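Local coordinates for saframycin Mx1 synthetase B (Legionella pneumophila subsp. pneumophila, PDB 3KXW), which belongs to the ANL superfamily of AMP-binding enzymes and holds the ligand 5'-O-[(S)-(dodecanoyloxy)(hydroxy)phosphoryl]adenosine in its pocket, at residues A[292-297]-A[321-326]; A[202-207]-A[339-344]; A[343-348]-A[372-377]. All blocks are in the same frame, centred on the assembly; numbering follows the deposited sequence.

Contact 1. Residues A[292-297]-A[321-326]; sequences VTAFNG and EAFYPC. With 1ZZ (5'-O-[(S)-(dodecanoyloxy)(hydroxy)phosphoryl]adenosine), chain B.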
# COMPACT_ATOMS: atom_id res chain seq x y z
N VAL A 292 -18.81 4.80 6.70
CA VAL A 292 -19.15 6.01 5.94
C VAL A 292 -18.07 6.50 4.99
O VAL A 292 -18.37 7.29 4.10
CB VAL A 292 -19.58 7.18 6.87
CG1 VAL A 292 -20.78 6.78 7.70
CG2 VAL A 292 -18.41 7.67 7.74
N THR A 293 -16.85 6.00 5.15
CA THR A 293 -15.75 6.33 4.24
C THR A 293 -15.01 5.06 3.87
O THR A 293 -14.27 4.50 4.67
CB THR A 293 -14.75 7.30 4.87
OG1 THR A 293 -15.44 8.48 5.27
CG2 THR A 293 -13.65 7.67 3.86
N ALA A 294 -15.24 4.61 2.64
CA ALA A 294 -14.59 3.41 2.11
C ALA A 294 -13.57 3.92 1.11
O ALA A 294 -13.91 4.14 -0.07
CB ALA A 294 -15.60 2.51 1.43
N PHE A 295 -12.34 4.16 1.57
CA PHE A 295 -11.40 4.84 0.67
C PHE A 295 -10.80 3.87 -0.35
O PHE A 295 -10.72 2.66 -0.12
CB PHE A 295 -10.33 5.64 1.43
CG PHE A 295 -9.41 4.78 2.26
CD1 PHE A 295 -9.66 4.57 3.61
CD2 PHE A 295 -8.29 4.21 1.68
CE1 PHE A 295 -8.81 3.77 4.37
CE2 PHE A 295 -7.43 3.41 2.43
CZ PHE A 295 -7.68 3.19 3.76
N ASN A 296 -10.47 4.42 -1.51
CA ASN A 296 -9.99 3.64 -2.62
C ASN A 296 -8.83 4.41 -3.24
O ASN A 296 -9.05 5.41 -3.93
CB ASN A 296 -11.12 3.46 -3.64
CG ASN A 296 -10.76 2.52 -4.76
OD1 ASN A 296 -9.60 2.15 -4.93
ND2 ASN A 296 -11.76 2.16 -5.56
N GLY A 297 -7.62 3.95 -2.97
CA GLY A 297 -6.42 4.61 -3.47
C GLY A 297 -5.24 3.64 -3.55
O GLY A 297 -5.29 2.56 -2.96
N GLU A 321 -22.19 6.18 -1.62
CA GLU A 321 -21.67 7.49 -1.26
C GLU A 321 -20.49 7.37 -0.29
O GLU A 321 -19.74 8.32 -0.09
CB GLU A 321 -22.77 8.33 -0.57
CG GLU A 321 -23.92 8.75 -1.48
CD GLU A 321 -24.87 7.61 -1.82
OE1 GLU A 321 -24.87 6.59 -1.10
OE2 GLU A 321 -25.61 7.73 -2.82
N ALA A 322 -20.34 6.21 0.34
CA ALA A 322 -19.21 6.00 1.24
C ALA A 322 -17.88 5.98 0.48
O ALA A 322 -16.81 6.32 1.03
CB ALA A 322 -19.40 4.70 2.02
N PHE A 323 -17.92 5.58 -0.79
CA PHE A 323 -16.68 5.37 -1.54
C PHE A 323 -15.94 6.67 -1.67
O PHE A 323 -16.54 7.69 -2.02
CB PHE A 323 -16.95 4.81 -2.94
CG PHE A 323 -16.93 3.32 -3.00
CD1 PHE A 323 -15.80 2.60 -2.62
CD2 PHE A 323 -18.03 2.62 -3.48
CE1 PHE A 323 -15.78 1.22 -2.72
CE2 PHE A 323 -18.01 1.25 -3.55
CZ PHE A 323 -16.87 0.54 -3.18
N TYR A 324 -14.63 6.63 -1.40
CA TYR A 324 -13.82 7.84 -1.33
C TYR A 324 -12.51 7.61 -2.08
O TYR A 324 -11.52 7.21 -1.47
CB TYR A 324 -13.51 8.18 0.14
CG TYR A 324 -12.84 9.52 0.34
CD1 TYR A 324 -13.59 10.68 0.49
CD2 TYR A 324 -11.46 9.63 0.40
CE1 TYR A 324 -12.98 11.91 0.69
CE2 TYR A 324 -10.83 10.87 0.60
CZ TYR A 324 -11.61 12.01 0.74
OH TYR A 324 -11.00 13.23 0.92
N PRO A 325 -12.53 7.87 -3.40
CA PRO A 325 -11.30 7.80 -4.20
C PRO A 325 -10.31 8.82 -3.68
O PRO A 325 -10.71 9.90 -3.26
CB PRO A 325 -11.78 8.18 -5.61
CG PRO A 325 -13.24 7.86 -5.61
CD PRO A 325 -13.72 8.15 -4.21
N CYS A 326 -9.03 8.48 -3.69
CA CYS A 326 -8.01 9.43 -3.25
C CYS A 326 -6.70 9.08 -3.94
O CYS A 326 -6.52 7.95 -4.39
CB CYS A 326 -7.83 9.41 -1.72
SG CYS A 326 -7.75 7.79 -0.94
P 1ZZ B . 3.12 4.45 -3.19
C1 1ZZ B . -7.15 6.80 6.97
N1 1ZZ B . -1.61 5.72 -7.36
O1 1ZZ B . -0.14 4.33 -3.08
C2 1ZZ B . -6.74 6.36 5.56
N2 1ZZ B . -3.19 6.53 -6.00
O2 1ZZ B . 1.92 4.93 -2.13
C3 1ZZ B . -6.23 7.52 4.71
N3 1ZZ B . -2.99 5.77 -9.59
O3 1ZZ B . 4.26 5.32 -3.02
C4 1ZZ B . -5.44 7.01 3.50
N4 1ZZ B . -5.23 6.57 -9.21
O4 1ZZ B . 3.50 2.92 -2.85
C5 1ZZ B . -5.29 8.07 2.39
N5 1ZZ B . -6.06 7.33 -7.17
O5 1ZZ B . 2.57 4.48 -4.76
C6 1ZZ B . -4.60 7.41 1.19
O6 1ZZ B . 0.54 4.64 -6.74
C7 1ZZ B . -4.42 8.14 -0.17
O7 1ZZ B . 1.06 5.90 -9.31
C8 1ZZ B . -3.85 7.36 -1.37
O8 1ZZ B . 2.41 7.32 -7.79
C9 1ZZ B . -2.32 7.35 -1.28
C10 1ZZ B . -1.65 6.11 -1.92
C11 1ZZ B . -0.15 6.10 -1.51
C12 1ZZ B . 0.65 5.37 -2.61
C13 1ZZ B . 1.99 5.65 -5.31
C14 1ZZ B . 1.59 5.40 -6.63
C15 1ZZ B . 1.27 6.71 -7.43
C16 1ZZ B . 0.51 6.32 -8.44
C17 1ZZ B . -0.33 5.35 -7.76
C18 1ZZ B . -1.98 6.11 -6.01
C19 1ZZ B . -3.71 6.38 -7.40
C20 1ZZ B . -2.75 5.96 -8.18
C21 1ZZ B . -4.17 6.02 -10.09
C22 1ZZ B . -5.04 6.75 -8.01
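A294 CB, 4.4 Å from A322 CB and 4.1 Å from F323 CD1, forms the apolar centre of this strand pair; A294 and A322 each bury more surface against the opposite segment than any other residue here. Nearer the ligand, F295 CB lies 4.1 Å from C326 SG, and both side chains touch the bound 1ZZ. 1ZZ C2 lies over one face of the F295 ring, offset toward the rim and nearest CE1 (3.5 Å). A chi1 of 65° sets CG between the backbone N and the carbonyl carbon; the end of the side chain leads away from strand 323-326. C326 SG meets the acyl chain further along, 3.4 Å from 1ZZ C7. Y324 lies on the same face as F295; its CB is beside T293 CG2 at 3.8 Å, the two side chains running side by side in the same direction. On the face of A294, N296, F323 and P325, N296 ND2 is satisfied by N268 OD1. Between the faces run four backbone hydrogen bonds, in which A294 N and N296 N donate to A322 O and Y324 O, while Y324 N and C326 N donate to A294 O and N296 O. The first is the straightest, A294 N to A322 O at 2.8 Å with 168° at the hydrogen. This register is parallel, and the two short segments are twisted by 32°. At the polar end, C326 O accepts from 1ZZ N5 over 2.9 Å, a bond from the ligand to a main-chain carbonyl. Strands 293-296 and 323-328, linked through helix 303-313, form a beta-alpha-beta unit whose strands line the 1ZZ pocket of this AMP-binding fold.

Contact 2. Residues A[202-207]-A[339-344]; sequences SFHMND and GTPGSS. With 1ZZ (5'-O-[(S)-(dodecanoyloxy)(hydroxy)phosphoryl]adenosine), chain B.
S202 O and G339 O are joined through one water, which lies 2.8 Å from S202 O and is placed to donate to it, with G339 O matching as the second acceptor. More acceptors surround this water than it has protons, so both bonds need not be made at once. G339 O also takes the Y324 hydroxyl. No direct hydrogen bond joins the two segments; most of the remaining contact is made by P341, whose ring edge touches both S202 O and the H204 imidazole. P341 CG comes to 3.2 Å from S202 O, and CD lies over one face of the imidazole, 3.9 Å from its centroid and 16° off the ring normal. That is a CH-pi contact, displaced toward the ND1 and CE1 side, with the two side chains crossing at about a right angle. A chi1 of -74° sets H204 CG beside the backbone N, with the imidazole lying over P341. The positive phi of H204 and the bonds M205 N to F200 O and H204 N to T201 O mark it as the C-prime residue of a Schellman motif. F203, the first residue to leave helical geometry, has CZ 3.4 Å from 1ZZ C3. Selenomethionine M205 has an extended chain, its CE reaching 1ZZ C1 at 3.7 Å, so the loop covers the far end of the acyl chain. In segment 339-344, T340 to S343 form a type II beta turn closed by S343 N to T340 O at 3.1 Å. Helix 189-202 thus ends against the loop that follows strand 335-338, while F203 and P341 both pack on T293 of strand 293-296 and M205 touches I263 of strand 263-266.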
# COMPACT_ATOMS: atom_id res chain seq x y z
N SER A 202 -9.21 15.94 6.23
CA SER A 202 -9.85 15.67 4.94
C SER A 202 -10.87 14.53 5.07
O SER A 202 -11.91 14.55 4.41
CB SER A 202 -8.81 15.36 3.86
OG SER A 202 -7.98 16.50 3.62
N PHE A 203 -10.58 13.56 5.95
CA PHE A 203 -11.47 12.43 6.21
C PHE A 203 -12.58 12.75 7.23
O PHE A 203 -13.33 11.86 7.62
CB PHE A 203 -10.69 11.17 6.65
CG PHE A 203 -10.08 10.39 5.49
CD1 PHE A 203 -9.09 10.97 4.69
CD2 PHE A 203 -10.50 9.10 5.21
CE1 PHE A 203 -8.54 10.26 3.60
CE2 PHE A 203 -9.94 8.38 4.13
CZ PHE A 203 -8.96 8.98 3.34
N HIS A 204 -12.67 14.00 7.65
CA HIS A 204 -13.70 14.41 8.61
C HIS A 204 -13.73 13.50 9.84
O HIS A 204 -14.80 13.10 10.29
CB HIS A 204 -15.08 14.40 7.95
CG HIS A 204 -15.32 15.54 7.00
ND1 HIS A 204 -14.32 16.14 6.27
CD2 HIS A 204 -16.47 16.16 6.63
CE1 HIS A 204 -14.82 17.10 5.52
NE2 HIS A 204 -16.13 17.13 5.71
N MSE A 205 -12.56 13.16 10.37
CA MSE A 205 -12.48 12.31 11.55
C MSE A 205 -12.98 13.06 12.77
O MSE A 205 -12.87 14.28 12.84
CB MSE A 205 -11.03 11.87 11.79
CG MSE A 205 -10.52 11.05 10.63
SE MSE A 205 -8.92 10.03 11.05
CE MSE A 205 -8.65 9.32 9.26
N ASN A 206 -13.51 12.32 13.73
CA ASN A 206 -14.03 12.91 14.96
C ASN A 206 -13.97 11.82 16.01
O ASN A 206 -13.33 10.78 15.79
CB ASN A 206 -15.45 13.45 14.77
CG ASN A 206 -16.45 12.39 14.32
OD1 ASN A 206 -16.46 11.27 14.81
ND2 ASN A 206 -17.32 12.76 13.38
N ASP A 207 -14.61 12.01 17.16
CA ASP A 207 -14.44 11.03 18.22
C ASP A 207 -15.46 9.88 18.18
O ASP A 207 -15.54 9.05 19.08
CB ASP A 207 -14.32 11.71 19.60
CG ASP A 207 -15.53 12.51 19.95
OD1 ASP A 207 -16.59 12.19 19.38
OD2 ASP A 207 -15.43 13.47 20.77
N GLY A 339 -11.78 13.83 -2.08
CA GLY A 339 -12.97 14.66 -2.13
C GLY A 339 -13.54 14.99 -0.77
O GLY A 339 -12.82 15.03 0.23
N THR A 340 -14.86 15.20 -0.74
CA THR A 340 -15.59 15.43 0.50
C THR A 340 -16.30 14.14 0.93
O THR A 340 -17.11 13.59 0.19
CB THR A 340 -16.63 16.54 0.31
OG1 THR A 340 -15.98 17.75 -0.12
CG2 THR A 340 -17.39 16.79 1.60
N PRO A 341 -15.98 13.63 2.13
CA PRO A 341 -16.58 12.37 2.62
C PRO A 341 -18.12 12.42 2.61
O PRO A 341 -18.70 13.44 2.96
CB PRO A 341 -16.04 12.25 4.04
CG PRO A 341 -14.72 13.02 4.00
CD PRO A 341 -14.94 14.15 3.03
N GLY A 342 -18.76 11.32 2.22
CA GLY A 342 -20.22 11.28 2.12
C GLY A 342 -20.82 11.82 0.82
O GLY A 342 -21.98 11.55 0.49
N SER A 343 -20.04 12.58 0.07
CA SER A 343 -20.49 13.05 -1.23
C SER A 343 -20.26 11.98 -2.31
O SER A 343 -19.40 11.12 -2.15
CB SER A 343 -19.77 14.35 -1.58
OG SER A 343 -19.94 14.67 -2.95
N SER A 344 -21.03 12.01 -3.39
CA SER A 344 -20.82 11.07 -4.50
C SER A 344 -19.59 11.48 -5.28
O SER A 344 -19.52 12.61 -5.74
CB SER A 344 -22.00 11.09 -5.48
OG SER A 344 -23.20 10.64 -4.88
P 1ZZ B . 3.12 4.45 -3.19
C1 1ZZ B . -7.15 6.80 6.97
N1 1ZZ B . -1.61 5.72 -7.36
O1 1ZZ B . -0.14 4.33 -3.08
C2 1ZZ B . -6.74 6.36 5.56
N2 1ZZ B . -3.19 6.53 -6.00
O2 1ZZ B . 1.92 4.93 -2.13
C3 1ZZ B . -6.23 7.52 4.71
N3 1ZZ B . -2.99 5.77 -9.59
O3 1ZZ B . 4.26 5.32 -3.02
C4 1ZZ B . -5.44 7.01 3.50
N4 1ZZ B . -5.23 6.57 -9.21
O4 1ZZ B . 3.50 2.92 -2.85
C5 1ZZ B . -5.29 8.07 2.39
N5 1ZZ B . -6.06 7.33 -7.17
O5 1ZZ B . 2.57 4.48 -4.76
C6 1ZZ B . -4.60 7.41 1.19
O6 1ZZ B . 0.54 4.64 -6.74
C7 1ZZ B . -4.42 8.14 -0.17
O7 1ZZ B . 1.06 5.90 -9.31
C8 1ZZ B . -3.85 7.36 -1.37
O8 1ZZ B . 2.41 7.32 -7.79
C9 1ZZ B . -2.32 7.35 -1.28
C10 1ZZ B . -1.65 6.11 -1.92
C11 1ZZ B . -0.15 6.10 -1.51
C12 1ZZ B . 0.65 5.37 -2.61
C13 1ZZ B . 1.99 5.65 -5.31
C14 1ZZ B . 1.59 5.40 -6.63
C15 1ZZ B . 1.27 6.71 -7.43
C16 1ZZ B . 0.51 6.32 -8.44
C17 1ZZ B . -0.33 5.35 -7.76
C18 1ZZ B . -1.98 6.11 -6.01
C19 1ZZ B . -3.71 6.38 -7.40
C20 1ZZ B . -2.75 5.96 -8.18
C21 1ZZ B . -4.17 6.02 -10.09
C22 1ZZ B . -5.04 6.75 -8.01
O HOH W 1 -12.32 16.54 2.50

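Contact 3. Residues A[343-348]-A[372-377]; sequences SSYKTL and KLVSSG
T347 starts from a CB that lies 3.4 Å from L373 O and ends in two branches facing K372 and V374. Its strand, 347-350, forms a two-stranded antiparallel sheet with 371-374. T347 pairs with V374 as a non-hydrogen-bonded pair, and L348 with L373 as a hydrogen-bonded one. With chi1 at 69°, OG1 stands between the backbone N and the carbonyl carbon, 3.8 Å from K372 CD. CG2 takes the other branch, 4.0 Å from L373 O and also near V374 CG2. The T347 and K372 side chains cross obliquely, the K372 chain being bent at chi2 and chi3. L348 N and L373 O, and L373 N and L348 O, make a reciprocal pair of bonds. A third bond, from S375 N to K346 O, is nearly straight at 171°. Y345 CD1 meets V374 CG1 at 3.7 Å, the ring's hydroxyl going on to E303. K346 NZ and S375 OG both turn to E450, by salt bridge and hydrogen bond respectively. S375 OG also accepts from G377 N, closing an ST turn that spans the ligand-pocket residue S376. At the tip of T347, a water 2.7 Å from OG1 accepts from K372 NZ over 3.1 Å.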
# COMPACT_ATOMS: atom_id res chain seq x y z
N SER A 343 -20.04 12.58 0.07
CA SER A 343 -20.49 13.05 -1.23
C SER A 343 -20.26 11.98 -2.31
O SER A 343 -19.40 11.12 -2.15
CB SER A 343 -19.77 14.35 -1.58
OG SER A 343 -19.94 14.67 -2.95
N SER A 344 -21.03 12.01 -3.39
CA SER A 344 -20.82 11.07 -4.50
C SER A 344 -19.59 11.48 -5.28
O SER A 344 -19.52 12.61 -5.74
CB SER A 344 -22.00 11.09 -5.48
OG SER A 344 -23.20 10.64 -4.88
N TYR A 345 -18.65 10.56 -5.48
CA TYR A 345 -17.48 10.89 -6.28
C TYR A 345 -17.87 11.16 -7.74
O TYR A 345 -18.86 10.62 -8.25
CB TYR A 345 -16.42 9.78 -6.20
CG TYR A 345 -16.87 8.45 -6.76
CD1 TYR A 345 -16.83 8.20 -8.11
CD2 TYR A 345 -17.33 7.44 -5.91
CE1 TYR A 345 -17.26 6.97 -8.63
CE2 TYR A 345 -17.74 6.21 -6.41
CZ TYR A 345 -17.71 5.99 -7.76
OH TYR A 345 -18.14 4.78 -8.26
N LYS A 346 -17.09 12.00 -8.41
CA LYS A 346 -17.36 12.35 -9.80
C LYS A 346 -16.67 11.44 -10.80
O LYS A 346 -15.63 10.85 -10.51
CB LYS A 346 -16.98 13.81 -10.05
CG LYS A 346 -17.73 14.79 -9.12
CD LYS A 346 -17.34 16.22 -9.43
CE LYS A 346 -18.06 17.22 -8.53
NZ LYS A 346 -17.57 17.11 -7.11
N THR A 347 -17.26 11.32 -11.98
CA THR A 347 -16.64 10.60 -13.09
C THR A 347 -16.68 11.46 -14.35
O THR A 347 -17.48 12.39 -14.46
CB THR A 347 -17.27 9.20 -13.35
OG1 THR A 347 -18.60 9.34 -13.88
CG2 THR A 347 -17.31 8.36 -12.07
N LEU A 348 -15.79 11.15 -15.29
CA LEU A 348 -15.86 11.76 -16.63
C LEU A 348 -15.84 10.69 -17.70
O LEU A 348 -15.26 9.63 -17.51
CB LEU A 348 -14.68 12.70 -16.84
CG LEU A 348 -14.72 14.01 -16.06
CD1 LEU A 348 -13.35 14.68 -16.19
CD2 LEU A 348 -15.86 14.89 -16.57
N LYS A 372 -14.95 5.59 -18.72
CA LYS A 372 -15.12 6.50 -17.61
C LYS A 372 -13.84 6.57 -16.78
O LYS A 372 -13.21 5.54 -16.53
CB LYS A 372 -16.28 6.06 -16.72
CG LYS A 372 -17.67 6.15 -17.35
CD LYS A 372 -18.71 6.43 -16.28
CE LYS A 372 -20.05 5.80 -16.61
NZ LYS A 372 -21.01 5.99 -15.47
N LEU A 373 -13.47 7.77 -16.36
CA LEU A 373 -12.40 7.95 -15.40
C LEU A 373 -13.03 8.45 -14.12
O LEU A 373 -14.00 9.22 -14.16
CB LEU A 373 -11.37 8.96 -15.90
CG LEU A 373 -10.53 8.60 -17.12
CD1 LEU A 373 -9.54 9.71 -17.41
CD2 LEU A 373 -9.82 7.26 -16.93
N VAL A 374 -12.48 8.01 -12.99
CA VAL A 374 -12.98 8.40 -11.69
C VAL A 374 -12.14 9.54 -11.16
O VAL A 374 -10.91 9.52 -11.28
CB VAL A 374 -12.89 7.24 -10.68
CG1 VAL A 374 -13.32 7.71 -9.30
CG2 VAL A 374 -13.76 6.05 -11.14
N SER A 375 -12.79 10.53 -10.57
CA SER A 375 -12.05 11.60 -9.91
C SER A 375 -11.32 11.10 -8.66
O SER A 375 -11.91 10.40 -7.85
CB SER A 375 -13.00 12.71 -9.47
OG SER A 375 -12.31 13.68 -8.72
N SER A 376 -10.06 11.49 -8.50
CA SER A 376 -9.35 11.25 -7.24
C SER A 376 -9.53 12.41 -6.25
O SER A 376 -8.89 12.43 -5.19
CB SER A 376 -7.85 10.95 -7.47
OG SER A 376 -7.67 9.68 -8.07
N GLY A 377 -10.40 13.36 -6.56
CA GLY A 377 -10.76 14.37 -5.57
C GLY A 377 -10.06 15.71 -5.73
O GLY A 377 -9.39 15.96 -6.73
O HOH W 2 -20.78 7.90 -13.03

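Overall arrangement
Contact 1 is the hub: its centre lies about 9 Å from that of contact 2 and 11 Å from that of contact 3, whereas those two are about 15 Å apart and meet only by sharing S343 and S344. Y324 OH to G339 O (2.7 Å), a probable hydrogen bond, ties the first two together, with T293 CG2 against F203 CD2 at 3.7 Å. Toward contact 3, P325 packs against V374, S375 and Y345. Contacts 1 and 2 touch 1ZZ: residues 202-207 cover the end of the acyl chain, and contact 1 spans chain and adenine. Contact 3 approaches it through S376, beside the pairing, which makes a weak hydrogen bond to the adenine N5.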